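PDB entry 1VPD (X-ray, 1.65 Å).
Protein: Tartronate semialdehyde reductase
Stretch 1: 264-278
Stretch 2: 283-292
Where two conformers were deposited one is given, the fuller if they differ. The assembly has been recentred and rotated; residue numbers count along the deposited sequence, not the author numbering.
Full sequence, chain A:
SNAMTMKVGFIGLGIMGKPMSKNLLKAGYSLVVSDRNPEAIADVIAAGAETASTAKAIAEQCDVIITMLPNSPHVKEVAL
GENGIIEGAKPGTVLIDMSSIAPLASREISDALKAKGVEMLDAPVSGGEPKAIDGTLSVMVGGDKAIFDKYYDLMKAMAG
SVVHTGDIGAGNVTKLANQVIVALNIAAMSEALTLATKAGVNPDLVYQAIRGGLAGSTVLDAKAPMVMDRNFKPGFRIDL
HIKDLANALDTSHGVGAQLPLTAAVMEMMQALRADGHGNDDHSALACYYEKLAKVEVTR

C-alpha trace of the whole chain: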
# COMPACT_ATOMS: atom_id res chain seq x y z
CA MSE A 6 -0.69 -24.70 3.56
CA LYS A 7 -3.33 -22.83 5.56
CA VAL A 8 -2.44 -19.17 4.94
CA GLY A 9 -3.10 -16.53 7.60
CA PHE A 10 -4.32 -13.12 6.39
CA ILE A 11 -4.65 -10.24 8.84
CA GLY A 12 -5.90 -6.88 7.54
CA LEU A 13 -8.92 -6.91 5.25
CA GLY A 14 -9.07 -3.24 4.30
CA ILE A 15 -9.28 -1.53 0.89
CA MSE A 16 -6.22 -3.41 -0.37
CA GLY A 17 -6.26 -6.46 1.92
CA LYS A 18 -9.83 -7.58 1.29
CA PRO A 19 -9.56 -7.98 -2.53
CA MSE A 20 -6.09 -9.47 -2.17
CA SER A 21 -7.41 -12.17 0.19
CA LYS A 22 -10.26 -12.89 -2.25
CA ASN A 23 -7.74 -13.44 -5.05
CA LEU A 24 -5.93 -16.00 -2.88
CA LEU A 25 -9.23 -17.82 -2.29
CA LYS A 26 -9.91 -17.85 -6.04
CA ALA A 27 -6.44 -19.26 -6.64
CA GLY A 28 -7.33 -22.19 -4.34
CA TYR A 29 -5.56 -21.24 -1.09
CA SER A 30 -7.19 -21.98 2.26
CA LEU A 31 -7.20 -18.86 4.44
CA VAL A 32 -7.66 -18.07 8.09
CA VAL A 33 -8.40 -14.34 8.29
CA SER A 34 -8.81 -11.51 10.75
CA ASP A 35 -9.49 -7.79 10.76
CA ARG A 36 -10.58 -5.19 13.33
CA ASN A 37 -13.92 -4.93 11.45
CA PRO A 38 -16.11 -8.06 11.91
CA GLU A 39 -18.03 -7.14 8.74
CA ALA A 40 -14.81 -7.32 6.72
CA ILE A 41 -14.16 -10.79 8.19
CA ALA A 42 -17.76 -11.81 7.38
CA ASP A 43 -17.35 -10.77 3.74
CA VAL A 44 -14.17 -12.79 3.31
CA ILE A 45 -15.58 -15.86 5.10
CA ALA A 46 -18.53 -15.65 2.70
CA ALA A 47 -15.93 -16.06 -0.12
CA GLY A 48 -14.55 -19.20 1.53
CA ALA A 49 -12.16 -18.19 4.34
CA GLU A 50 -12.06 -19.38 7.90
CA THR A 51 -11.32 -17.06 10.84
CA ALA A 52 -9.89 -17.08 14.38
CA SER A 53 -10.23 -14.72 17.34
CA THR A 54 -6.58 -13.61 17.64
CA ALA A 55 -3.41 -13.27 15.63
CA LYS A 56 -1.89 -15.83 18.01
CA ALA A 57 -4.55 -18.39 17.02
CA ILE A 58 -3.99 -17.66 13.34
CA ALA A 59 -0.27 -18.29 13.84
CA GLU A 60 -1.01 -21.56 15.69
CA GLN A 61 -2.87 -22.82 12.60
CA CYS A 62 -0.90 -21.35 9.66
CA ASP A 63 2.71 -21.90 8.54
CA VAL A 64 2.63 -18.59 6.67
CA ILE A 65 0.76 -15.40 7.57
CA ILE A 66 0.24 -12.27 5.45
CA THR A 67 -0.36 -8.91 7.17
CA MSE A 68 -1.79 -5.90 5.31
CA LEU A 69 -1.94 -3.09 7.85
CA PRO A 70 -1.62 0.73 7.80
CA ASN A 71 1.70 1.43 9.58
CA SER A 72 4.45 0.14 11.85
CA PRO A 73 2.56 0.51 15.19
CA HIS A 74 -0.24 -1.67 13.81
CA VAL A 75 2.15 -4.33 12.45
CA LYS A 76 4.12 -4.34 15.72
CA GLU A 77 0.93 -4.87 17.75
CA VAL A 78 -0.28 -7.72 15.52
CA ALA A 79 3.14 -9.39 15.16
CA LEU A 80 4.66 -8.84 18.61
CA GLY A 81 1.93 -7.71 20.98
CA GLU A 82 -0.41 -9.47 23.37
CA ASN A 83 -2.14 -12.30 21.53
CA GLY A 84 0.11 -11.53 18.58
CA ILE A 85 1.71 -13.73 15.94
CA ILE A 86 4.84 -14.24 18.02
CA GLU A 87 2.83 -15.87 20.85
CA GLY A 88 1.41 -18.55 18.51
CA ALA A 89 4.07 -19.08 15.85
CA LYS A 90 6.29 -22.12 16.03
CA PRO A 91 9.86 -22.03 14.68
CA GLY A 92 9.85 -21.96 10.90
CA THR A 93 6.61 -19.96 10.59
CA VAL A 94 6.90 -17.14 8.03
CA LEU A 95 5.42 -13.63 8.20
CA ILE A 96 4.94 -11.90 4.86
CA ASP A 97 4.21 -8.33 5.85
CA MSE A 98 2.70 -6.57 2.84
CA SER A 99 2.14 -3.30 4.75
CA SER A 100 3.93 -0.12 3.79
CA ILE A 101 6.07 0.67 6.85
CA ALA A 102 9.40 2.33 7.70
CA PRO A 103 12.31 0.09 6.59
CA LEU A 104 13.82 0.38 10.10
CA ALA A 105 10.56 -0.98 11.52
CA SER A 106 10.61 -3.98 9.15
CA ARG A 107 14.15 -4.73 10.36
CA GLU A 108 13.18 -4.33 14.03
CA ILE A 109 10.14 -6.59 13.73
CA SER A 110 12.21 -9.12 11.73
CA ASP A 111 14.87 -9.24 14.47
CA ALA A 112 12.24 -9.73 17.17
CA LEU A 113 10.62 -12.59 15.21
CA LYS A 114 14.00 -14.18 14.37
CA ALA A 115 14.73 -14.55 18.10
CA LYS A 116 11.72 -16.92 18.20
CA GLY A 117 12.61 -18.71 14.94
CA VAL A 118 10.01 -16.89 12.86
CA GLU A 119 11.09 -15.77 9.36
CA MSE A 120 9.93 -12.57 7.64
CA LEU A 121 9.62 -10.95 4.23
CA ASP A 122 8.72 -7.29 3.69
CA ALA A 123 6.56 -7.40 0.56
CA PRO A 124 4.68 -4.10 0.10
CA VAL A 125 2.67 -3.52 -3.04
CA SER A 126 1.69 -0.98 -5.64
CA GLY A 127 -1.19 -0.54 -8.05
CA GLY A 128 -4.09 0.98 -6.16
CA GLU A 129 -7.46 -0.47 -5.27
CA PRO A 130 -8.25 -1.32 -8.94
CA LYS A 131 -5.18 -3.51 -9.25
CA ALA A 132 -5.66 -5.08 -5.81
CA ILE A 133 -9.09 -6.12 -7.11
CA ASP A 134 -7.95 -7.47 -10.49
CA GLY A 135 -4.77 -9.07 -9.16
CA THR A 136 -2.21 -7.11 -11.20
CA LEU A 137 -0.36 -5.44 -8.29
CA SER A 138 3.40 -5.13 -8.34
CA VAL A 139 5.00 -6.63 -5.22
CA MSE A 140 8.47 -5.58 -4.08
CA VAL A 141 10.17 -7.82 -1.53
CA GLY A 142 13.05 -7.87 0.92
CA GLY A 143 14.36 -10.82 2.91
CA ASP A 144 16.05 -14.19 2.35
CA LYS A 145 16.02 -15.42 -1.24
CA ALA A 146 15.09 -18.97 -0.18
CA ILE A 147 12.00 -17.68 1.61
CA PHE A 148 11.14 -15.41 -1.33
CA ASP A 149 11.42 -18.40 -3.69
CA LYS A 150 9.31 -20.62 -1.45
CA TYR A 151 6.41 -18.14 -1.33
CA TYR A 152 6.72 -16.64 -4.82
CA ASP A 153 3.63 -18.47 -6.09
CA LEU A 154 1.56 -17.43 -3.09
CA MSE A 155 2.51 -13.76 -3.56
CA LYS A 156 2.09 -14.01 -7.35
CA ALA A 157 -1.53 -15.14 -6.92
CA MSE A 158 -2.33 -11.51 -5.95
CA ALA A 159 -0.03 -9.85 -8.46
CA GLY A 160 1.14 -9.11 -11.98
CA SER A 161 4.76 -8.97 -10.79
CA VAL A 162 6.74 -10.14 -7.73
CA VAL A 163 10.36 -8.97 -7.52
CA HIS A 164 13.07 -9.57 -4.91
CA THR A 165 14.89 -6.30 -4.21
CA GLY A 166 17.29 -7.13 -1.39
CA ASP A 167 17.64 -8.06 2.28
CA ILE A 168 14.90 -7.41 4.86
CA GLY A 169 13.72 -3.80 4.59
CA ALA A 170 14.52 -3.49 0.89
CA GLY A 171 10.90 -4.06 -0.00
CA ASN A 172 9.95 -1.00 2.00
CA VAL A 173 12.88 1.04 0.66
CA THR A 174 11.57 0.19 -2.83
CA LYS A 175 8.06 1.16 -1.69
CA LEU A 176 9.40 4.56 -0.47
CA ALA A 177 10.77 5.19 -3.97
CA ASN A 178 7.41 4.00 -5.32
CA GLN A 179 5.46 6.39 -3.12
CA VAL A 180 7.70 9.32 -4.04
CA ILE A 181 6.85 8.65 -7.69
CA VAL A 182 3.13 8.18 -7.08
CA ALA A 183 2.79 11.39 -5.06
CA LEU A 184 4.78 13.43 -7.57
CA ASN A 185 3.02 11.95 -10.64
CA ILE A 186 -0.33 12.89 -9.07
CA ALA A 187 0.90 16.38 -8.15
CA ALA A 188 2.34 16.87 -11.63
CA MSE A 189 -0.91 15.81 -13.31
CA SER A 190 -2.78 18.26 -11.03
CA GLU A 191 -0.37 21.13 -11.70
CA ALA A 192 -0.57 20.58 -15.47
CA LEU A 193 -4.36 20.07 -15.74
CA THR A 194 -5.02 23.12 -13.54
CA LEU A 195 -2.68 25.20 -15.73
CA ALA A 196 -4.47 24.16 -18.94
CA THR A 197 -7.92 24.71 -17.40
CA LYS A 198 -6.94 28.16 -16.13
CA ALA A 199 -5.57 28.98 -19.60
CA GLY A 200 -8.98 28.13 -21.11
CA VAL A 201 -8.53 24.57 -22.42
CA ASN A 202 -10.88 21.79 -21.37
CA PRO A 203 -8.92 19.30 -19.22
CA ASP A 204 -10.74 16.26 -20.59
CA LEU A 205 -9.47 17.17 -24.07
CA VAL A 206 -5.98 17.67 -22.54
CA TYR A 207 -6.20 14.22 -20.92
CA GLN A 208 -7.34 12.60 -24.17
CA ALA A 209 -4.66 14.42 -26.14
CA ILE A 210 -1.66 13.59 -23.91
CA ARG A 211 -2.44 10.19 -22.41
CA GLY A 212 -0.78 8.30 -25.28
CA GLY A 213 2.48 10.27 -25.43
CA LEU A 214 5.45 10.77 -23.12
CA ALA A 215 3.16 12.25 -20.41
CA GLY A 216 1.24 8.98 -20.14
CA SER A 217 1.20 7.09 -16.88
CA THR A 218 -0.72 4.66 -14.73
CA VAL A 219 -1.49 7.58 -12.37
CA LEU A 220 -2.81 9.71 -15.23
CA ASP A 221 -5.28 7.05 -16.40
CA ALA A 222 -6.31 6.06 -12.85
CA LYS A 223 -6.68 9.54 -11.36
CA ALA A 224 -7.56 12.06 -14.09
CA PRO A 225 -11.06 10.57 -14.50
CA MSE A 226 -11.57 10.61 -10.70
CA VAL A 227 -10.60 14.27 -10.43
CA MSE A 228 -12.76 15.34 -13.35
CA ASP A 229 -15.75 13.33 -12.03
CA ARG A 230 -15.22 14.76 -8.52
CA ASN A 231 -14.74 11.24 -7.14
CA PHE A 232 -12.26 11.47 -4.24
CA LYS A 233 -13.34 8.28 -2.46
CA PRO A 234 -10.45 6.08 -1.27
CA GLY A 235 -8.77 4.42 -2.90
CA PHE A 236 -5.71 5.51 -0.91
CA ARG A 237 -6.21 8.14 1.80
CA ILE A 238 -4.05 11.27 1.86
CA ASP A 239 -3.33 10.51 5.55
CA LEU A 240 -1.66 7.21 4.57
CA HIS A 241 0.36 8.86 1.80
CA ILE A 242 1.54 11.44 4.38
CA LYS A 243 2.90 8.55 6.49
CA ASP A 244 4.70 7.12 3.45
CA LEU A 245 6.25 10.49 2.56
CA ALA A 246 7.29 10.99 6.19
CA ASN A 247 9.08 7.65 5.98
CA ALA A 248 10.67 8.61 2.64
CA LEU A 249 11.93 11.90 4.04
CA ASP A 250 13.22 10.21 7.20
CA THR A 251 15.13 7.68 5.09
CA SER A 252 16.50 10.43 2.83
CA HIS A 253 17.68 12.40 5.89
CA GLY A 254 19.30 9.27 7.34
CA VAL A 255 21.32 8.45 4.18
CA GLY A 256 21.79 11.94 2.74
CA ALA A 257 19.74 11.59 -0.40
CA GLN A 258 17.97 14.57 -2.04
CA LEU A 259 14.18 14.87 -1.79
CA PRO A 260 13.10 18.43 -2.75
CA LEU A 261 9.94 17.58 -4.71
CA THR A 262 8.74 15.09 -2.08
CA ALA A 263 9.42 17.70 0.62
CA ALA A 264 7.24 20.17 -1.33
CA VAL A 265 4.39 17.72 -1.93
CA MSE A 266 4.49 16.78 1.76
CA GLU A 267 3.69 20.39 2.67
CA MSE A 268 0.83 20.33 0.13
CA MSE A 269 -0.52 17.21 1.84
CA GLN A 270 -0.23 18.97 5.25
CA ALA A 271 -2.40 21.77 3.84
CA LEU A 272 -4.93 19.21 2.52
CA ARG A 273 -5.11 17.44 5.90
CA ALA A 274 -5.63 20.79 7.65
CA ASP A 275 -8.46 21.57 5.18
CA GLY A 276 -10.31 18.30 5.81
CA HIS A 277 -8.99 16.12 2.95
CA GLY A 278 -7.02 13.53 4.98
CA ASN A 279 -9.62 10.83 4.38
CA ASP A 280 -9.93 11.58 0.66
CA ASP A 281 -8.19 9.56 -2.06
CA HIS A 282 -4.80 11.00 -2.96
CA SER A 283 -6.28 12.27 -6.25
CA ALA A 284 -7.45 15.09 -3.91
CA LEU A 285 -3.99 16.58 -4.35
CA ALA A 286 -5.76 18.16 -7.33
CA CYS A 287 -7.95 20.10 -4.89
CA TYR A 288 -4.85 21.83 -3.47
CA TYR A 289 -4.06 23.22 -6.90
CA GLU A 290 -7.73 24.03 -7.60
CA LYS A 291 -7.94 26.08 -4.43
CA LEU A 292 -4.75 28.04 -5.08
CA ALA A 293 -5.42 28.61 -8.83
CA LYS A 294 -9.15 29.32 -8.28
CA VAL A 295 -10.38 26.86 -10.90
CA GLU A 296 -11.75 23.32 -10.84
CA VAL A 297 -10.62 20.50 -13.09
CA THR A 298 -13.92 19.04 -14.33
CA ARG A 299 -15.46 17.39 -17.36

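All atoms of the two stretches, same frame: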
# COMPACT_ATOMS: atom_id res chain seq x y z
N ALA A 264 8.29 19.22 -0.92
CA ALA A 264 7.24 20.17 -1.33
C ALA A 264 5.86 19.54 -1.31
O ALA A 264 4.91 20.14 -0.77
CB ALA A 264 7.54 20.76 -2.70
N VAL A 265 5.72 18.36 -1.89
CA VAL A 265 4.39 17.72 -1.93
C VAL A 265 3.91 17.33 -0.52
O VAL A 265 2.71 17.42 -0.23
CB VAL A 265 4.36 16.57 -2.93
CG1 VAL A 265 3.06 15.80 -2.84
CG2 VAL A 265 4.56 17.13 -4.33
N MSE A 266 4.83 16.99 0.36
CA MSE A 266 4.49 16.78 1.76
C MSE A 266 3.80 17.99 2.38
O MSE A 266 2.77 17.83 3.06
CB MSE A 266 5.70 16.38 2.60
CG MSE A 266 5.49 16.45 4.10
SE MSE A 266 4.11 15.17 4.70
CE MSE A 266 5.27 14.00 5.73
N GLU A 267 4.31 19.19 2.12
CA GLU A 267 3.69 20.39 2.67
C GLU A 267 2.31 20.61 2.05
O GLU A 267 1.40 21.09 2.74
CB GLU A 267 4.59 21.61 2.51
CG GLU A 267 5.92 21.49 3.27
CD GLU A 267 5.76 21.10 4.73
OE1 GLU A 267 4.98 21.80 5.44
OE2 GLU A 267 6.41 20.11 5.17
N MSE A 268 2.15 20.28 0.77
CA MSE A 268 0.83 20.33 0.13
C MSE A 268 -0.15 19.39 0.84
O MSE A 268 -1.33 19.76 1.10
CB MSE A 268 0.89 19.95 -1.36
CG MSE A 268 1.80 20.84 -2.18
SE MSE A 268 1.77 20.27 -4.03
CE MSE A 268 3.33 21.31 -4.58
N MSE A 269 0.30 18.17 1.13
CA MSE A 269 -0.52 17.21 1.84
C MSE A 269 -0.85 17.67 3.26
O MSE A 269 -1.98 17.44 3.74
CB MSE A 269 0.12 15.82 1.82
CG MSE A 269 0.16 15.18 0.45
SE MSE A 269 0.64 13.33 0.64
CE MSE A 269 0.62 12.89 -1.27
N GLN A 270 0.09 18.37 3.93
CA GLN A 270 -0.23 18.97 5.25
C GLN A 270 -1.37 19.99 5.12
O GLN A 270 -2.29 20.02 5.96
CB GLN A 270 1.01 19.58 5.91
CG GLN A 270 2.06 18.55 6.28
CD GLN A 270 1.65 17.67 7.46
OE1 GLN A 270 0.86 18.10 8.33
NE2 GLN A 270 2.16 16.44 7.50
N ALA A 271 -1.33 20.81 4.08
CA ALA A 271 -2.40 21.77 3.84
C ALA A 271 -3.74 21.05 3.60
O ALA A 271 -4.78 21.48 4.14
CB ALA A 271 -2.05 22.69 2.67
N LEU A 272 -3.72 19.98 2.80
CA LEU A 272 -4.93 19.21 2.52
C LEU A 272 -5.51 18.59 3.79
O LEU A 272 -6.74 18.65 4.01
CB LEU A 272 -4.66 18.13 1.48
CG LEU A 272 -4.51 18.67 0.06
CD1 LEU A 272 -3.91 17.65 -0.85
CD2 LEU A 272 -5.86 19.17 -0.49
N ARG A 273 -4.66 18.00 4.62
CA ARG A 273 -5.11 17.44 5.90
C ARG A 273 -5.75 18.51 6.78
O ARG A 273 -6.84 18.30 7.36
CB ARG A 273 -3.92 16.82 6.64
CG ARG A 273 -4.21 16.45 8.11
CD ARG A 273 -3.01 15.88 8.84
NE ARG A 273 -2.78 14.51 8.45
CZ ARG A 273 -1.73 13.79 8.80
NH1 ARG A 273 -0.78 14.32 9.56
NH2 ARG A 273 -1.61 12.53 8.38
N ALA A 274 -5.12 19.68 6.84
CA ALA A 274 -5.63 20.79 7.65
C ALA A 274 -6.97 21.31 7.12
O ALA A 274 -7.74 21.87 7.89
CB ALA A 274 -4.62 21.88 7.72
N ASP A 275 -7.23 21.12 5.83
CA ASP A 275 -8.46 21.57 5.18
C ASP A 275 -9.47 20.44 4.99
O ASP A 275 -10.38 20.54 4.17
CB ASP A 275 -8.11 22.23 3.85
CG ASP A 275 -9.21 23.13 3.31
OD1 ASP A 275 -10.01 23.68 4.09
OD2 ASP A 275 -9.32 23.31 2.09
N GLY A 276 -9.33 19.37 5.76
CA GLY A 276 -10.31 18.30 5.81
C GLY A 276 -10.26 17.21 4.76
O GLY A 276 -11.25 16.44 4.65
N HIS A 277 -9.14 17.08 4.04
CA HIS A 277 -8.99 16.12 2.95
C HIS A 277 -8.19 14.85 3.30
O HIS A 277 -7.92 14.03 2.42
CB HIS A 277 -8.32 16.76 1.73
CG HIS A 277 -9.15 17.77 1.00
ND1 HIS A 277 -10.08 17.41 0.05
CD2 HIS A 277 -9.16 19.12 1.05
CE1 HIS A 277 -10.63 18.50 -0.45
NE2 HIS A 277 -10.09 19.55 0.13
N GLY A 278 -7.84 14.66 4.56
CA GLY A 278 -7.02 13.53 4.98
C GLY A 278 -7.61 12.17 4.68
O GLY A 278 -6.89 11.20 4.44
N SER A 283 -5.87 11.42 -5.13
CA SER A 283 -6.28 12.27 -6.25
C SER A 283 -6.71 13.67 -5.77
O SER A 283 -6.68 14.63 -6.54
CB SER A 283 -7.40 11.60 -7.07
OG SER A 283 -8.52 11.28 -6.26
N ALA A 284 -7.09 13.79 -4.49
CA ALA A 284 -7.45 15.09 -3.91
C ALA A 284 -6.27 16.07 -3.81
O ALA A 284 -6.44 17.24 -3.49
CB ALA A 284 -8.13 14.91 -2.55
N LEU A 285 -5.06 15.62 -4.13
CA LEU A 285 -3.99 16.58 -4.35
C LEU A 285 -4.39 17.60 -5.39
O LEU A 285 -3.97 18.75 -5.34
CB LEU A 285 -2.72 15.87 -4.82
CG LEU A 285 -1.66 15.51 -3.82
CD1 LEU A 285 -0.67 14.57 -4.48
CD2 LEU A 285 -0.96 16.76 -3.29
N ALA A 286 -5.23 17.20 -6.35
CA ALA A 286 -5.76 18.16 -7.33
C ALA A 286 -6.48 19.33 -6.68
O ALA A 286 -6.37 20.47 -7.16
CB ALA A 286 -6.67 17.47 -8.35
N CYS A 287 -7.18 19.07 -5.59
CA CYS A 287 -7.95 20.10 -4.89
C CYS A 287 -7.05 21.19 -4.30
O CYS A 287 -7.46 22.35 -4.20
CB CYS A 287 -8.87 19.49 -3.83
SG CYS A 287 -9.91 18.15 -4.45
N TYR A 288 -5.82 20.83 -3.91
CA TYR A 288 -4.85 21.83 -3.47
C TYR A 288 -4.59 22.85 -4.57
O TYR A 288 -4.65 24.06 -4.35
CB TYR A 288 -3.54 21.13 -3.05
CG TYR A 288 -2.43 22.07 -2.68
CD1 TYR A 288 -2.30 22.56 -1.39
CD2 TYR A 288 -1.48 22.48 -3.62
CE1 TYR A 288 -1.28 23.45 -1.04
CE2 TYR A 288 -0.47 23.37 -3.28
CZ TYR A 288 -0.37 23.85 -1.99
OH TYR A 288 0.63 24.71 -1.64
N TYR A 289 -4.29 22.36 -5.76
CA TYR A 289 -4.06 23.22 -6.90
C TYR A 289 -5.32 24.00 -7.30
O TYR A 289 -5.23 25.18 -7.65
CB TYR A 289 -3.60 22.40 -8.07
CG TYR A 289 -2.15 21.98 -7.98
CD1 TYR A 289 -1.14 22.78 -8.49
CD2 TYR A 289 -1.78 20.79 -7.37
CE1 TYR A 289 0.19 22.42 -8.39
CE2 TYR A 289 -0.45 20.40 -7.28
CZ TYR A 289 0.53 21.22 -7.81
OH TYR A 289 1.85 20.83 -7.75
N GLU A 290 -6.48 23.35 -7.26
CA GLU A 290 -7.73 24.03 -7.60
C GLU A 290 -7.98 25.22 -6.69
O GLU A 290 -8.44 26.28 -7.12
CB GLU A 290 -8.91 23.05 -7.48
CG GLU A 290 -8.91 21.99 -8.56
CD GLU A 290 -10.02 20.96 -8.40
OE1 GLU A 290 -10.47 20.70 -7.25
OE2 GLU A 290 -10.40 20.40 -9.44
N LYS A 291 -7.68 25.05 -5.40
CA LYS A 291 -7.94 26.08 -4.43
C LYS A 291 -6.97 27.25 -4.59
O LYS A 291 -7.35 28.41 -4.47
CB LYS A 291 -7.92 25.48 -3.02
CG LYS A 291 -9.20 24.68 -2.77
CD LYS A 291 -9.22 23.90 -1.45
CE LYS A 291 -10.54 23.13 -1.32
NZ LYS A 291 -10.66 22.34 -0.07
N LEU A 292 -5.71 26.96 -4.91
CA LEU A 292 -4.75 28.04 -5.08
C LEU A 292 -4.89 28.77 -6.44
O LEU A 292 -4.70 29.98 -6.52
CB LEU A 292 -3.31 27.52 -4.91
CG LEU A 292 -2.71 27.51 -3.49
CD1 LEU A 292 -3.42 26.54 -2.59
CD2 LEU A 292 -1.22 27.17 -3.58
O HOH W 1 -12.29 21.43 2.05

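Helices that cross near a right angle touch over a short patch, and a few residues make most of the contact. In tartronate semialdehyde reductase, the helices running through the two stretches cross at 83° with their axes 9.5 Å apart, and the two stretches bury 584 Å² between them.

The contact opens with A284, which meets two neighbours: its CB lies 4.1 Å from H277 ND1, and its backbone O is 3.6 Å from L272 CD2. L285 follows as the knob of the packing. Its CA-to-CB bond points sideways, but the branched end reaches into a hole formed by V265, M268, M269 and L272, where L285 CD1 meets M269 CE at 3.8 Å and L285 CD2 meets L272 CD1 at 3.9 Å. Both leucines are buried. A286 points away and takes no part. One residue on, C287 turns back toward stretch 1, its CB 3.9 Å from H277 CE1.

Y288 offers a broad, flat surface to the selenomethionine M268, whose CG sits over one ring face, 3.8 Å from the ring centroid, in a CH-pi contact. At the ring edge, the methyl group of A271, CB, approaches Y288 CE1 to 3.9 Å. Y289 starts sideways, yet its ring comes near the same selenomethionine, with Y289 CE2 3.9 Å from M268 SE. The long, unbranched side chain of M268 thus serves both tyrosines.

The polar contacts come last, between the exposed K291 and D275 and the partly exposed H277. K291, nearly fully extended through chi2, chi3 and chi4, carries its NZ to D275 OD2 at 2.7 Å, a hydrogen-bonded salt bridge, and donates a second hydrogen bond to H277 NE2 at 2.9 Å, at the ring edge, near its plane. A water joins D275 O (3.0 Å from the water O) to K291 NZ, weakly on the lysine side.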